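Local coordinates for protein chitinase (Paenibacillus sp. FPU-7, PDB 5GZT) that probably hydrolyses beta-1,4 linkages between N-acetylglucosamine units of chitin and chitodextrins at internal positions, using family 18 glycoside hydrolase domains, at residues 581-584 and 585-588; 599-602 and 603-606. All coordinates share one frame; numbering follows the deposited sequence.

Contact 1: residues 581-584 and 585-588; sequences WDDT and AKAP
Asp582 and Ala587 form the last hydrogen-bonded pair of an antiparallel beta hairpin, and the turn beyond them shows how one aspartate can shape a reversal. Asp582 N donates to Ala587 O at 2.9 Å, nearly straight at 167°. The return half of the pair is distorted: Asp582 O faces two amides, Lys586 N and Ala587 N, both weakly bonded, which makes a G1 beta bulge. Lys586 takes the positive phi (66°) that this bulge uses. The carboxylate of Asp582 reaches forward over the turn, where OD1 accepts Thr584 N, an Asx turn, and also Ala585 N, which comes from above the carboxylate plane at 2.9 Å. His496 NE2 is bound to OD2, so both oxygens are held.

Across the same turn, the ammonium of Lys586 reaches back to Asp583: NZ bonds Asp583 O at 2.9 Å and makes a salt bridge, weak as a hydrogen bond, to OD1 at 3.0 Å. That same OD1 lies at the edge of the Trp581 indole, in the ring plane, and accepts from NE1 on its anti side. With CG anti to the backbone N (chi1 176°), Trp581 lays one ring face across the backbone of Lys586 and Ala587. Its CH2 rests 3.3 Å from Lys586 C, while CZ3 meets Pro588 CD at 4.0 Å.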
ATOM      1  N   TRP B 581      18.637 -12.601  15.071  1.00 12.79           N
ATOM      2  CA  TRP B 581      17.813 -12.874  13.942  1.00 12.40           C
ATOM      3  C   TRP B 581      17.399 -14.340  14.036  1.00 13.05           C
ATOM      4  O   TRP B 581      18.203 -15.212  14.337  1.00 13.68           O
ATOM      5  CB  TRP B 581      18.688 -12.719  12.721  1.00 13.14           C
ATOM      6  CG  TRP B 581      18.038 -13.065  11.387  1.00 13.97           C
ATOM      7  CD1 TRP B 581      18.351 -14.130  10.572  1.00 13.07           C
ATOM      8  CD2 TRP B 581      17.019 -12.333  10.710  1.00 13.32           C
ATOM      9  NE1 TRP B 581      17.577 -14.084   9.484  1.00 12.61           N
ATOM     10  CE2 TRP B 581      16.768 -13.008   9.508  1.00 12.85           C
ATOM     11  CE3 TRP B 581      16.239 -11.210  11.040  1.00 14.10           C
ATOM     12  CZ2 TRP B 581      15.845 -12.550   8.531  1.00 13.34           C
ATOM     13  CZ3 TRP B 581      15.323 -10.713  10.042  1.00 13.76           C
ATOM     14  CH2 TRP B 581      15.102 -11.448   8.841  1.00 14.32           C
ATOM     15  N   ASP B 582      16.152 -14.596  13.718  1.00 14.72           N
ATOM     16  CA  ASP B 582      15.660 -15.970  13.594  1.00 13.67           C
ATOM     17  C   ASP B 582      15.616 -16.271  12.112  1.00 12.97           C
ATOM     18  O   ASP B 582      14.817 -15.752  11.364  1.00 11.99           O
ATOM     19  CB  ASP B 582      14.277 -16.092  14.211  1.00 13.81           C
ATOM     20  CG  ASP B 582      13.713 -17.565  14.163  1.00 13.94           C
ATOM     21  OD1 ASP B 582      14.001 -18.328  13.219  1.00 14.53           O
ATOM     22  OD2 ASP B 582      12.842 -17.890  14.966  1.00 15.10           O
ATOM     23  N   ASP B 583      16.529 -17.104  11.681  1.00 15.87           N
ATOM     24  CA  ASP B 583      16.675 -17.368  10.277  1.00 19.30           C
ATOM     25  C   ASP B 583      15.683 -18.385   9.694  1.00 18.38           C
ATOM     26  O   ASP B 583      15.736 -18.603   8.513  1.00 18.34           O
ATOM     27  CB  ASP B 583      18.066 -17.881   9.905  1.00 22.14           C
ATOM     28  CG  ASP B 583      18.404 -17.549   8.418  1.00 22.59           C
ATOM     29  OD1 ASP B 583      18.054 -16.454   7.791  1.00 26.58           O
ATOM     30  OD2 ASP B 583      19.058 -18.403   7.914  1.00 31.42           O
ATOM     31  N   THR B 584      14.810 -18.946  10.488  1.00 16.94           N
ATOM     32  CA  THR B 584      13.689 -19.752   9.950  1.00 17.40           C
ATOM     33  C   THR B 584      12.446 -18.853   9.896  1.00 16.93           C
ATOM     34  O   THR B 584      11.795 -18.716   8.805  1.00 18.92           O
ATOM     35  CB  THR B 584      13.457 -20.905  10.886  1.00 20.78           C
ATOM     36  OG1 THR B 584      14.656 -21.658  10.997  1.00 21.10           O
ATOM     37  CG2 THR B 584      12.327 -21.784  10.401  1.00 24.80           C
ATOM     38  N   ALA B 585      12.139 -18.126  10.991  1.00 14.87           N
ATOM     39  CA  ALA B 585      11.003 -17.217  10.932  1.00 14.35           C
ATOM     40  C   ALA B 585      11.226 -16.020  10.050  1.00 17.47           C
ATOM     41  O   ALA B 585      10.266 -15.429   9.561  1.00 17.82           O
ATOM     42  CB  ALA B 585      10.672 -16.713  12.324  1.00 16.86           C
ATOM     43  N   LYS B 586      12.498 -15.635   9.850  1.00 16.33           N
ATOM     44  CA  LYS B 586      12.880 -14.384   9.126  1.00 15.96           C
ATOM     45  C   LYS B 586      12.430 -13.121   9.897  1.00 15.88           C
ATOM     46  O   LYS B 586      11.833 -12.256   9.333  1.00 15.47           O
ATOM     47  CB  LYS B 586      12.446 -14.333   7.692  1.00 15.88           C
ATOM     48  CG  LYS B 586      12.834 -15.595   6.918  1.00 19.96           C
ATOM     49  CD  LYS B 586      14.346 -15.899   6.843  1.00 21.88           C
ATOM     50  CE  LYS B 586      14.544 -17.096   5.906  1.00 22.72           C
ATOM     51  NZ  LYS B 586      15.959 -17.386   5.932  1.00 25.71           N
ATOM     52  N   ALA B 587      12.770 -13.054  11.181  1.00 14.40           N
ATOM     53  CA  ALA B 587      12.364 -11.995  12.057  1.00 14.80           C
ATOM     54  C   ALA B 587      13.480 -11.620  13.034  1.00 14.16           C
ATOM     55  O   ALA B 587      14.137 -12.494  13.624  1.00 12.03           O
ATOM     56  CB  ALA B 587      11.163 -12.398  12.885  1.00 16.28           C
ATOM     57  N   PRO B 588      13.595 -10.332  13.328  1.00 13.21           N
ATOM     58  CA  PRO B 588      14.597  -9.902  14.288  1.00 13.42           C
ATOM     59  C   PRO B 588      13.969  -9.738  15.672  1.00 14.09           C
ATOM     60  O   PRO B 588      12.739  -9.542  15.774  1.00 14.25           O
ATOM     61  CB  PRO B 588      14.947  -8.508  13.761  1.00 14.26           C
ATOM     62  CG  PRO B 588      13.533  -7.983  13.338  1.00 15.06           C
ATOM     63  CD  PRO B 588      12.826  -9.212  12.780  1.00 14.03           C
TER

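Contact 2: residues 599-602 and 603-606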
ATOM      1  N   TYR B 599      10.136  -7.505  16.872  1.00 13.56           N
ATOM      2  CA  TYR B 599       9.901  -6.358  16.030  1.00 14.37           C
ATOM      3  C   TYR B 599      10.083  -6.698  14.539  1.00 14.94           C
ATOM      4  O   TYR B 599      10.270  -7.877  14.174  1.00 15.59           O
ATOM      5  CB  TYR B 599      10.779  -5.139  16.508  1.00 13.85           C
ATOM      6  CG  TYR B 599      12.270  -5.191  16.168  1.00 12.54           C
ATOM      7  CD1 TYR B 599      13.136  -5.987  16.911  1.00 13.80           C
ATOM      8  CD2 TYR B 599      12.841  -4.360  15.189  1.00 14.23           C
ATOM      9  CE1 TYR B 599      14.472  -6.085  16.646  1.00 13.18           C
ATOM     10  CE2 TYR B 599      14.211  -4.393  14.983  1.00 12.88           C
ATOM     11  CZ  TYR B 599      15.005  -5.269  15.722  1.00 13.20           C
ATOM     12  OH  TYR B 599      16.336  -5.360  15.509  1.00 12.85           O
ATOM     13  N   GLU B 600       9.912  -5.679  13.721  1.00 15.01           N
ATOM     14  CA  GLU B 600       9.911  -5.729  12.285  1.00 15.61           C
ATOM     15  C   GLU B 600      11.019  -4.684  11.904  1.00 15.89           C
ATOM     16  O   GLU B 600      11.023  -3.578  12.425  1.00 14.98           O
ATOM     17  CB  GLU B 600       8.635  -5.127  11.811  1.00 16.22           C
ATOM     18  CG  GLU B 600       8.433  -5.181  10.325  1.00 16.88           C
ATOM     19  CD  GLU B 600       7.705  -6.481   9.865  1.00 18.87           C
ATOM     20  OE1 GLU B 600       8.375  -7.507   9.722  1.00 16.79           O
ATOM     21  OE2 GLU B 600       6.472  -6.465   9.637  1.00 19.14           O
ATOM     22  N   ASP B 601      11.917  -5.043  10.988  1.00 16.91           N
ATOM     23  CA  ASP B 601      13.045  -4.157  10.588  1.00 15.89           C
ATOM     24  C   ASP B 601      13.196  -4.271   9.074  1.00 16.84           C
ATOM     25  O   ASP B 601      12.270  -4.743   8.367  1.00 15.01           O
ATOM     26  CB  ASP B 601      14.308  -4.523  11.390  1.00 15.22           C
ATOM     27  CG  ASP B 601      15.027  -5.782  10.907  1.00 17.22           C
ATOM     28  OD1 ASP B 601      14.441  -6.530  10.055  1.00 18.79           O
ATOM     29  OD2 ASP B 601      16.161  -6.085  11.469  1.00 18.23           O
ATOM     30  N   THR B 602      14.362  -3.837   8.578  1.00 16.66           N
ATOM     31  CA  THR B 602      14.598  -3.747   7.226  1.00 14.75           C
ATOM     32  C   THR B 602      14.641  -5.128   6.614  1.00 15.19           C
ATOM     33  O   THR B 602      14.237  -5.311   5.421  1.00 15.66           O
ATOM     34  CB  THR B 602      15.880  -2.973   6.956  1.00 14.96           C
ATOM     35  OG1 THR B 602      16.917  -3.492   7.725  1.00 15.75           O
ATOM     36  CG2 THR B 602      15.714  -1.522   7.315  1.00 14.40           C
ATOM     37  N   ALA B 603      15.253  -6.046   7.319  1.00 13.52           N
ATOM     38  CA  ALA B 603      15.362  -7.417   6.807  1.00 14.15           C
ATOM     39  C   ALA B 603      14.008  -8.188   6.765  1.00 14.56           C
ATOM     40  O   ALA B 603      13.705  -8.851   5.769  1.00 16.13           O
ATOM     41  CB  ALA B 603      16.405  -8.209   7.617  1.00 13.48           C
ATOM     42  N   SER B 604      13.217  -8.112   7.843  1.00 16.25           N
ATOM     43  CA  SER B 604      11.931  -8.782   7.908  1.00 16.52           C
ATOM     44  C   SER B 604      10.995  -8.148   6.871  1.00 17.00           C
ATOM     45  O   SER B 604      10.248  -8.913   6.207  1.00 18.43           O
ATOM     46  CB  SER B 604      11.308  -8.828   9.318  1.00 15.72           C
ATOM     47  OG  SER B 604      10.848  -7.571   9.737  1.00 15.72           O
ATOM     48  N   ALA B 605      11.043  -6.817   6.683  1.00 16.31           N
ATOM     49  CA  ALA B 605      10.301  -6.189   5.643  1.00 16.64           C
ATOM     50  C   ALA B 605      10.684  -6.750   4.257  1.00 18.48           C
ATOM     51  O   ALA B 605       9.769  -7.014   3.454  1.00 18.31           O
ATOM     52  CB  ALA B 605      10.356  -4.695   5.648  1.00 20.32           C
ATOM     53  N   ALA B 606      11.958  -7.032   4.020  1.00 15.60           N
ATOM     54  CA  ALA B 606      12.353  -7.573   2.707  1.00 17.87           C
ATOM     55  C   ALA B 606      11.879  -9.021   2.530  1.00 17.35           C
ATOM     56  O   ALA B 606      11.359  -9.322   1.515  1.00 16.72           O
ATOM     57  CB  ALA B 606      13.836  -7.508   2.472  1.00 18.49           C
TER
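Asp601 and Ser604 exchange bonds in a capping box at the start of helix 602-614, a compact example of how side chains serve amides of a first helical turn that have no backbone carbonyl one turn earlier in the helix to bond to. In one direction Asp601, the N-cap, receives Ser604 N on OD1 at 3.0 Å, nearly in line with its C-O bond; the approach of Ala603 N to the same oxygen is bent and weak. In the other, Ser604 OG accepts Asp601 N at 3.0 Å. The serine torsion (chi1 72°) sets OG between its own N and carbonyl carbon, turned back toward the residues before the helix.

The hydroxyl also donates, to Glu600 OE1, in a very short bond of 2.5 Å. Glu600 bends at chi2 (90°) to bring that oxygen in, and its OE2 makes a salt bridge to Lys608 NZ and accepts a hydrogen bond from Ala532 N, so both oxygens of the buried carboxylate are held. Thr602 OG1 is hydrogen-bonded to Thr682 OG1.

Backbone bonds start the helix proper: Ala605 N to Asp601 O at 2.9 Å, then Ala606 N to Thr602 O at 3.2 Å. Helix 633-642 packs against Thr602, Ala605 and Ala606, while Pro588 of strand 587-591 touches Tyr599, Asp601 and Ser604.

Overall arrangement
Following the chain from the N terminus, strand 578-582 leads into contact 1, which closes the hairpin turn and sends the chain back along strand 587-591. Strand 596-598 then pairs beside 587-591 in the same antiparallel sheet, and contact 2 marks the exit from it into helix 602-614. The two contacts are in series, neither nesting nor crossing, with centres about 9 Å apart. They nevertheless meet directly: Lys586 O lies 3.5 Å from Ser604 CB, and Trp581 CZ3 packs 3.7 Å from Ala603 CB. Thus the hairpin end rests against the start of the helix, within one family 18 glycoside hydrolase region.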